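Local coordinates for protein cellulase (Bacteroides salanitronis, PDB 6WQY) that probably hydrolyses internal beta-1,4-glycosidic bonds of cellulose and related plant polysaccharides, acting as a broad-specificity endoglucanase of glycoside hydrolase family 5, at residues E109-A115 and K163-L167; L98-A102 and Q155-F160; A115-H120 and L167-N173. Where two conformers were deposited one is given. Residue numbers count along the deposited sequence, not the author numbering.

Contact 1: E109-A115 and K163-L167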
loop_
_atom_site.group_PDB
_atom_site.type_symbol
_atom_site.label_atom_id
_atom_site.label_comp_id
_atom_site.label_asym_id
_atom_site.label_seq_id
_atom_site.Cartn_x
_atom_site.Cartn_y
_atom_site.Cartn_z
ATOM N N GLU A 109 -16.864 2.067 0.781
ATOM C CA GLU A 109 -17.806 1.531 1.741
ATOM C C GLU A 109 -19.100 1.131 1.047
ATOM O O GLU A 109 -19.617 0.030 1.256
ATOM C CB GLU A 109 -18.093 2.577 2.813
ATOM C CG GLU A 109 -18.875 2.023 3.986
ATOM C CD GLU A 109 -19.151 3.053 5.059
ATOM O OE1 GLU A 109 -18.944 4.254 4.802
ATOM O OE2 GLU A 109 -19.573 2.656 6.159
ATOM N N SER A 110 -19.636 2.029 0.214
ATOM C CA SER A 110 -20.891 1.792 -0.490
ATOM C C SER A 110 -20.806 0.553 -1.365
ATOM O O SER A 110 -21.776 -0.203 -1.483
ATOM C CB SER A 110 -21.218 3.023 -1.343
ATOM O OG SER A 110 -22.338 2.772 -2.180
ATOM N N ALA A 111 -19.666 0.348 -2.012
ATOM C CA ALA A 111 -19.456 -0.785 -2.900
ATOM C C ALA A 111 -19.112 -2.071 -2.176
ATOM O O ALA A 111 -18.908 -3.095 -2.844
ATOM C CB ALA A 111 -18.375 -0.445 -3.926
ATOM N N GLY A 112 -19.050 -2.065 -0.848
ATOM C CA GLY A 112 -18.768 -3.282 -0.117
ATOM C C GLY A 112 -17.316 -3.685 -0.129
ATOM O O GLY A 112 -17.009 -4.876 -0.032
ATOM N N LEU A 113 -16.411 -2.725 -0.252
ATOM C CA LEU A 113 -14.979 -2.964 -0.276
ATOM C C LEU A 113 -14.353 -2.524 1.039
ATOM O O LEU A 113 -14.828 -1.589 1.694
ATOM C CB LEU A 113 -14.351 -2.174 -1.424
ATOM C CG LEU A 113 -14.854 -2.536 -2.820
ATOM C CD1 LEU A 113 -14.541 -1.445 -3.820
ATOM C CD2 LEU A 113 -14.240 -3.856 -3.267
ATOM N N ASN A 114 -13.261 -3.187 1.419
ATOM C CA ASN A 114 -12.400 -2.641 2.456
ATOM C C ASN A 114 -11.586 -1.493 1.858
ATOM O O ASN A 114 -11.427 -1.408 0.638
ATOM C CB ASN A 114 -11.443 -3.690 2.999
ATOM C CG ASN A 114 -12.149 -4.901 3.540
ATOM O OD1 ASN A 114 -13.108 -4.802 4.302
ATOM N ND2 ASN A 114 -11.656 -6.071 3.150
ATOM N N ALA A 115 -11.064 -0.612 2.709
ATOM C CA ALA A 115 -10.323 0.558 2.255
ATOM C C ALA A 115 -9.146 0.826 3.168
ATOM O O ALA A 115 -9.267 0.691 4.389
ATOM C CB ALA A 115 -11.230 1.794 2.229
ATOM N N LYS A 163 -16.548 4.960 11.413
ATOM C CA LYS A 163 -16.424 3.893 10.431
ATOM C C LYS A 163 -15.980 2.593 11.080
ATOM O O LYS A 163 -15.135 2.589 11.980
ATOM C CB LYS A 163 -15.418 4.283 9.346
ATOM C CG LYS A 163 -15.785 5.540 8.589
ATOM C CD LYS A 163 -17.149 5.449 7.919
ATOM C CE LYS A 163 -17.352 6.610 6.957
ATOM N NZ LYS A 163 -18.686 6.565 6.305
ATOM N N GLY A 164 -16.552 1.491 10.616
ATOM C CA GLY A 164 -16.178 0.174 11.079
ATOM C C GLY A 164 -14.859 -0.297 10.495
ATOM O O GLY A 164 -14.110 0.440 9.847
ATOM N N ASN A 165 -14.588 -1.580 10.731
ATOM C CA ASN A 165 -13.282 -2.141 10.423
ATOM C C ASN A 165 -13.095 -2.483 8.948
ATOM O O ASN A 165 -12.032 -3.021 8.594
ATOM C CB ASN A 165 -12.963 -3.328 11.332
ATOM C CG ASN A 165 -12.395 -2.888 12.680
ATOM O OD1 ASN A 165 -12.180 -1.691 12.926
ATOM N ND2 ASN A 165 -12.111 -3.856 13.546
ATOM N N PHE A 166 -14.018 -2.099 8.057
ATOM C CA PHE A 166 -13.677 -2.082 6.637
ATOM C C PHE A 166 -12.531 -1.114 6.374
ATOM O O PHE A 166 -11.817 -1.263 5.373
ATOM C CB PHE A 166 -14.882 -1.721 5.749
ATOM C CG PHE A 166 -15.151 -0.243 5.626
ATOM C CD1 PHE A 166 -15.902 0.430 6.572
ATOM C CD2 PHE A 166 -14.635 0.482 4.558
ATOM C CE1 PHE A 166 -16.130 1.783 6.474
ATOM C CE2 PHE A 166 -14.853 1.837 4.463
ATOM C CZ PHE A 166 -15.608 2.494 5.426
ATOM N N LEU A 167 -12.374 -0.091 7.228
ATOM C CA LEU A 167 -11.430 0.996 7.002
ATOM C C LEU A 167 -10.184 0.784 7.845
ATOM O O LEU A 167 -10.256 0.653 9.077
ATOM C CB LEU A 167 -12.086 2.331 7.327
ATOM C CG LEU A 167 -11.187 3.559 7.152
ATOM C CD1 LEU A 167 -10.687 3.729 5.720
ATOM C CD2 LEU A 167 -11.962 4.808 7.594
HETATM O O HOH W 1 -18.856 1.761 8.804
#
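Glu-109 lays its aliphatic arm over one face of the Phe-166 ring: its CG sits 3.9 Å from the ring centroid and 25° off the ring normal, the geometry of a CH-pi contact. Beyond the ring the side chain ends in its carboxylate, which has two polar partners. Its OE1 accepts from Lys-163 NZ at 2.8 Å in a salt bridge, while OE2 reaches Gly-164 N through a water that lies 2.9 Å from each of these two atoms. Phe-166 loses 115 Å² to segment 109-115, the largest share of any residue here. Its ring is also approached by Leu-113 O, 3.5 Å from Phe-166 CD2, and by Ala-115 CB, 4.3 Å from Phe-166 CE2. Both segments are helix-to-strand connections at the N-terminal ends of adjacent strands, the floor of the family 5 TIM barrel. Helix 95-110 stops in a Schellman motif in which Gly-112 takes positive phi (77°), and the chain then turns into strand 114-118. In the other connection a type I turn from Gly-164 to Leu-167 delivers the chain to strand 167-170. Parallel pairing starts where the two meet: Ala-115 N donates to Phe-166 O (2.8 Å, 165°), and Leu-167 CA approaches Ala-115 O at 3.4 Å in a CA-H...O contact. Outside the two segments, the Arg-217 guanidinium hydrogen-bonds the carbonyls of Lys-163, Gly-164 and Leu-167.

Contact 2: L98-A102 and Q155-F160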
loop_
_atom_site.group_PDB
_atom_site.type_symbol
_atom_site.label_atom_id
_atom_site.label_comp_id
_atom_site.label_asym_id
_atom_site.label_seq_id
_atom_site.Cartn_x
_atom_site.Cartn_y
_atom_site.Cartn_z
ATOM N N LEU A 98 -10.057 16.968 3.449
ATOM C CA LEU A 98 -10.441 15.832 4.278
ATOM C C LEU A 98 -11.802 15.291 3.866
ATOM O O LEU A 98 -12.014 14.070 3.844
ATOM C CB LEU A 98 -10.397 16.258 5.741
ATOM C CG LEU A 98 -10.590 15.199 6.813
ATOM C CD1 LEU A 98 -9.630 14.035 6.640
ATOM C CD2 LEU A 98 -10.417 15.827 8.185
ATOM N N ASN A 99 -12.737 16.180 3.514
ATOM C CA ASN A 99 -14.019 15.727 3.003
ATOM C C ASN A 99 -13.850 14.910 1.728
ATOM O O ASN A 99 -14.548 13.905 1.534
ATOM C CB ASN A 99 -14.931 16.921 2.748
ATOM C CG ASN A 99 -16.297 16.488 2.279
ATOM O OD1 ASN A 99 -17.169 16.165 3.090
ATOM N ND2 ASN A 99 -16.499 16.470 0.975
ATOM N N ARG A 100 -12.963 15.334 0.824
ATOM C CA ARG A 100 -12.748 14.570 -0.403
ATOM C C ARG A 100 -12.232 13.166 -0.087
ATOM O O ARG A 100 -12.664 12.179 -0.695
ATOM C CB ARG A 100 -11.781 15.295 -1.336
ATOM C CG ARG A 100 -11.432 14.519 -2.597
ATOM C CD ARG A 100 -12.668 14.179 -3.418
ATOM N NE ARG A 100 -12.341 13.420 -4.617
ATOM C CZ ARG A 100 -13.204 12.662 -5.274
ATOM N NH1 ARG A 100 -14.454 12.533 -4.854
ATOM N NH2 ARG A 100 -12.791 12.001 -6.347
ATOM N N VAL A 101 -11.286 13.058 0.846
ATOM C CA VAL A 101 -10.823 11.733 1.256
ATOM C C VAL A 101 -12.010 10.913 1.761
ATOM O O VAL A 101 -12.162 9.724 1.429
ATOM C CB VAL A 101 -9.709 11.862 2.316
ATOM C CG1 VAL A 101 -9.291 10.496 2.822
ATOM C CG2 VAL A 101 -8.506 12.596 1.739
ATOM N N ALA A 102 -12.876 11.538 2.567
ATOM C CA ALA A 102 -14.062 10.848 3.063
ATOM C C ALA A 102 -15.015 10.451 1.942
ATOM O O ALA A 102 -15.691 9.412 2.050
ATOM C CB ALA A 102 -14.773 11.718 4.107
ATOM N N GLN A 155 -6.588 14.057 13.648
ATOM C CA GLN A 155 -7.676 14.612 12.850
ATOM C C GLN A 155 -8.267 13.578 11.900
ATOM O O GLN A 155 -9.497 13.519 11.724
ATOM C CB GLN A 155 -7.180 15.820 12.066
ATOM C CG GLN A 155 -6.886 17.036 12.901
ATOM C CD GLN A 155 -6.143 18.065 12.094
ATOM O OE1 GLN A 155 -6.748 18.808 11.320
ATOM N NE2 GLN A 155 -4.836 18.097 12.240
ATOM N N ILE A 156 -7.424 12.783 11.243
ATOM C CA ILE A 156 -7.937 11.771 10.320
ATOM C C ILE A 156 -8.749 10.735 11.083
ATOM O O ILE A 156 -9.873 10.379 10.698
ATOM C CB ILE A 156 -6.779 11.136 9.533
ATOM C CG1 ILE A 156 -6.076 12.175 8.657
ATOM C CG2 ILE A 156 -7.291 9.970 8.707
ATOM C CD1 ILE A 156 -4.679 11.733 8.205
ATOM N N ALA A 157 -8.205 10.252 12.202
ATOM C CA ALA A 157 -8.925 9.267 13.003
ATOM C C ALA A 157 -10.252 9.823 13.489
ATOM O O ALA A 157 -11.282 9.124 13.460
ATOM C CB ALA A 157 -8.060 8.835 14.184
ATOM N N ASN A 158 -10.274 11.072 13.948
ATOM C CA ASN A 158 -11.526 11.646 14.435
ATOM C C ASN A 158 -12.547 11.766 13.307
ATOM O O ASN A 158 -13.746 11.570 13.518
ATOM C CB ASN A 158 -11.265 12.992 15.106
ATOM C CG ASN A 158 -10.714 12.846 16.518
ATOM O OD1 ASN A 158 -10.932 11.846 17.188
ATOM N ND2 ASN A 158 -10.008 13.874 16.977
ATOM N N ARG A 159 -12.095 12.097 12.101
ATOM C CA ARG A 159 -13.012 12.268 10.974
ATOM C C ARG A 159 -13.666 10.956 10.569
ATOM O O ARG A 159 -14.763 10.963 9.997
ATOM C CB ARG A 159 -12.264 12.873 9.783
ATOM C CG ARG A 159 -13.095 13.115 8.542
ATOM C CD ARG A 159 -14.203 14.125 8.811
ATOM N NE ARG A 159 -14.979 14.453 7.623
ATOM C CZ ARG A 159 -15.912 13.661 7.099
ATOM N NH1 ARG A 159 -16.187 12.497 7.664
ATOM N NH2 ARG A 159 -16.574 14.035 6.022
ATOM N N PHE A 160 -13.016 9.834 10.850
ATOM C CA PHE A 160 -13.498 8.505 10.484
ATOM C C PHE A 160 -13.873 7.675 11.706
ATOM O O PHE A 160 -13.971 6.446 11.618
ATOM C CB PHE A 160 -12.464 7.801 9.605
ATOM C CG PHE A 160 -12.299 8.462 8.274
ATOM C CD1 PHE A 160 -13.335 8.428 7.348
ATOM C CD2 PHE A 160 -11.147 9.152 7.955
ATOM C CE1 PHE A 160 -13.213 9.054 6.124
ATOM C CE2 PHE A 160 -11.022 9.785 6.736
ATOM C CZ PHE A 160 -12.050 9.746 5.822
HETATM O O HOH W 2 -17.007 16.922 5.740
#
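Leu-98 makes the widest contact of segment 98-102, 82 Å², by extending its side chain between the residues of the second helix: its CG lies 3.7 Å from Arg-159 CG, and its CD1 is 4.5 Å from both Ile-156 CG1 and Phe-160 CE2. Asn-99 points its CA-to-CB bond away, yet its amide oxygen still lies near the Arg-159 guanidinium, at the edge of its plane. Asn-99 OD1 is 3.7 Å from Arg-159 NH2, and a water accepting from that NH2 (2.9 Å) and donating to that OD1 (2.8 Å) bridges the gap. Val-101 places CG1 4.1 Å from Phe-160 CZ. One turn after Leu-98, at Ala-102, the ends of Arg-159 and Phe-160 come near the helix backbone: Ala-102 CB is 3.5 Å from Arg-159 NH2, over a face of the guanidinium, and 3.7 Å from Phe-160 CE1, while Ala-102 CA lies at the ring edge, 3.6 Å from Phe-160 CZ. No direct hydrogen bond joins the segments, so side-chain packing and one water carry the contact. The short axes pass 11.2 Å apart at a crossing angle of -49°, their N-to-C directions in the same general sense, as for outer helices that flank successive strands of a beta/alpha barrel. Phe-160, the first residue to leave helical angles after helix 139-159, fills the space behind both helices, packing on Ile-117 of strand 114-118 and on Leu-167 and Phe-169 of strand 167-170.

Contact 3: A115-H120 and L167-N173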
loop_
_atom_site.group_PDB
_atom_site.type_symbol
_atom_site.label_atom_id
_atom_site.label_comp_id
_atom_site.label_asym_id
_atom_site.label_seq_id
_atom_site.Cartn_x
_atom_site.Cartn_y
_atom_site.Cartn_z
ATOM N N ALA A 115 -11.064 -0.612 2.709
ATOM C CA ALA A 115 -10.323 0.558 2.255
ATOM C C ALA A 115 -9.146 0.826 3.168
ATOM O O ALA A 115 -9.267 0.691 4.389
ATOM C CB ALA A 115 -11.230 1.794 2.229
ATOM N N ILE A 116 -8.026 1.250 2.582
ATOM C CA ILE A 116 -6.860 1.704 3.334
ATOM C C ILE A 116 -6.610 3.153 2.937
ATOM O O ILE A 116 -6.584 3.453 1.744
ATOM C CB ILE A 116 -5.604 0.875 2.999
ATOM C CG1 ILE A 116 -5.829 -0.621 3.240
ATOM C CG2 ILE A 116 -4.407 1.389 3.807
ATOM C CD1 ILE A 116 -4.647 -1.485 2.838
ATOM N N ILE A 117 -6.396 4.047 3.909
ATOM C CA ILE A 117 -5.925 5.406 3.623
ATOM C C ILE A 117 -4.590 5.597 4.340
ATOM O O ILE A 117 -4.317 4.955 5.356
ATOM C CB ILE A 117 -6.933 6.501 4.025
ATOM C CG1 ILE A 117 -7.314 6.427 5.502
ATOM C CG2 ILE A 117 -8.167 6.428 3.125
ATOM C CD1 ILE A 117 -8.205 7.560 5.971
ATOM N N ASN A 118 -3.767 6.517 3.828
ATOM C CA ASN A 118 -2.423 6.688 4.375
ATOM C C ASN A 118 -1.993 8.157 4.298
ATOM O O ASN A 118 -2.778 9.059 3.993
ATOM C CB ASN A 118 -1.418 5.747 3.679
ATOM C CG ASN A 118 -1.033 6.219 2.286
ATOM O OD1 ASN A 118 -1.549 7.231 1.799
ATOM N ND2 ASN A 118 -0.142 5.487 1.645
ATOM N N ILE A 119 -0.726 8.381 4.648
ATOM C CA ILE A 119 0.045 9.571 4.288
ATOM C C ILE A 119 1.052 9.124 3.234
ATOM O O ILE A 119 1.878 8.242 3.503
ATOM C CB ILE A 119 0.739 10.179 5.516
ATOM C CG1 ILE A 119 -0.286 10.720 6.512
ATOM C CG2 ILE A 119 1.729 11.252 5.080
ATOM C CD1 ILE A 119 0.322 11.260 7.799
ATOM N N HIS A 120 0.984 9.712 2.030
ATOM C CA HIS A 120 1.697 9.144 0.887
ATOM C C HIS A 120 2.895 10.008 0.527
ATOM O O HIS A 120 3.959 9.875 1.162
ATOM C CB HIS A 120 0.725 8.841 -0.262
ATOM C CG HIS A 120 1.217 7.806 -1.211
ATOM N ND1 HIS A 120 1.118 6.452 -0.946
ATOM C CD2 HIS A 120 1.785 7.935 -2.433
ATOM C CE1 HIS A 120 1.590 5.801 -1.998
ATOM N NE2 HIS A 120 2.011 6.671 -2.910
ATOM N N LEU A 167 -12.374 -0.091 7.228
ATOM C CA LEU A 167 -11.430 0.996 7.002
ATOM C C LEU A 167 -10.184 0.784 7.845
ATOM O O LEU A 167 -10.256 0.653 9.077
ATOM C CB LEU A 167 -12.086 2.331 7.327
ATOM C CG LEU A 167 -11.187 3.559 7.152
ATOM C CD1 LEU A 167 -10.687 3.729 5.720
ATOM C CD2 LEU A 167 -11.962 4.808 7.594
ATOM N N VAL A 168 -9.044 0.773 7.152
ATOM C CA VAL A 168 -7.707 0.611 7.715
ATOM C C VAL A 168 -6.950 1.924 7.556
ATOM O O VAL A 168 -7.065 2.590 6.522
ATOM C CB VAL A 168 -6.972 -0.499 6.932
ATOM C CG1 VAL A 168 -5.508 -0.627 7.339
ATOM C CG2 VAL A 168 -7.686 -1.830 7.066
ATOM N N PHE A 169 -6.160 2.288 8.571
ATOM C CA PHE A 169 -5.223 3.406 8.454
ATOM C C PHE A 169 -3.806 2.839 8.317
ATOM O O PHE A 169 -3.408 2.000 9.133
ATOM C CB PHE A 169 -5.241 4.299 9.706
ATOM C CG PHE A 169 -6.586 4.896 10.067
ATOM C CD1 PHE A 169 -7.602 5.108 9.148
ATOM C CD2 PHE A 169 -6.796 5.263 11.388
ATOM C CE1 PHE A 169 -8.808 5.670 9.547
ATOM C CE2 PHE A 169 -7.994 5.821 11.790
ATOM C CZ PHE A 169 -9.002 6.032 10.871
ATOM N N GLU A 170 -3.047 3.331 7.332
ATOM C CA GLU A 170 -1.646 2.969 7.105
ATOM C C GLU A 170 -0.794 4.204 7.393
ATOM O O GLU A 170 -1.008 5.256 6.799
ATOM C CB GLU A 170 -1.481 2.510 5.658
ATOM C CG GLU A 170 -0.056 2.264 5.223
ATOM C CD GLU A 170 0.020 1.996 3.736
ATOM O OE1 GLU A 170 -0.412 0.881 3.298
ATOM O OE2 GLU A 170 0.469 2.889 2.990
ATOM N N ALA A 171 0.175 4.069 8.302
ATOM C CA ALA A 171 0.825 5.224 8.920
ATOM C C ALA A 171 1.438 6.166 7.901
ATOM O O ALA A 171 1.353 7.393 8.051
ATOM C CB ALA A 171 1.930 4.715 9.836
ATOM N N MET A 172 2.152 5.599 6.925
ATOM C CA MET A 172 2.925 6.331 5.926
ATOM C C MET A 172 3.289 5.328 4.847
ATOM O O MET A 172 2.914 4.150 4.920
ATOM C CB MET A 172 4.124 7.044 6.533
ATOM C CG MET A 172 5.117 6.177 7.211
ATOM S SD MET A 172 6.119 7.104 8.411
ATOM C CE MET A 172 4.984 7.066 9.803
ATOM N N ASN A 173 4.001 5.813 3.821
ATOM C CA ASN A 173 4.225 5.061 2.590
ATOM C C ASN A 173 5.638 4.484 2.531
ATOM O O ASN A 173 5.895 3.453 3.168
ATOM C CB ASN A 173 3.860 5.930 1.380
ATOM C CG ASN A 173 4.009 5.174 0.092
ATOM O OD1 ASN A 173 3.628 4.007 0.021
ATOM N ND2 ASN A 173 4.587 5.808 -0.921
HETATM O O HOH W 3 4.952 8.506 3.478
#
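At the apolar centre, Ile-117 CG1 packs 3.9 Å from Phe-169 CD1 and 4.3 Å from Leu-167 CD1, and Ala-115 CB lies 4.0 Å from that same Leu-167 CD1. These four residues share the sheet face turned to the outer helices. On the opposite face, Ile-116 CG1 is 3.9 Å from Val-168 CB. Between the faces runs parallel pairing: Val-168 N donates to Ala-115 O (2.8 Å), Ile-117 N to Val-168 O (3.1 Å) and Glu-170 N to Ile-117 O (2.9 Å), all at 160° or better. The strand axes lie 4.7 Å apart and cross at -27°, the twist expected between neighbouring strands of a parallel barrel. Toward the C-terminal ends the chemistry becomes polar. Asn-118 ND2 donates to Glu-170 OE2 and to His-120 ND1, 3.0 Å each, while Asn-118 OD1 accepts from Val-79 N. Asn-173 ND2 lies over the His-120 ring, 3.2 Å from its CE1, and a water 2.9 Å from both His-120 O and Asn-173 N bridges the last backbones. Glu-170 also pairs with Arg-76 and Tyr-306, and Asn-173 with Arg-76. In family 5 this C-terminal rim carries the active site, and Asn-173 is consistent with the asparagine preceding the acid/base glutamate. Strand 114-118 has strand 74-77 on its other side and strand 167-170 has strand 219-222, while helix 139-159 covers Ile-117 and Ile-119.

How the contacts relate
From the N terminus the chain passes 98-102, 109-115 and 115-120, and then, after helix 139-159 begins, 155-160, 163-167 and 167-173. Contact 2 closes first, contact 1 next and contact 3 last, each joining segments about fifty residues apart. Because the closings follow the order of the openings, all three cross and none nests. Together they bind two successive helix-strand units of the barrel, part of the catalytic domain of a longer protein: contact 2 outer helix to outer helix, contact 1 the connecting loops, contact 3 strand to strand. Contacts 1 and 3 share Ala-115 and Leu-167; Phe-160 CB, 3.6 Å from Leu-167 CD2, joins contact 2 to both.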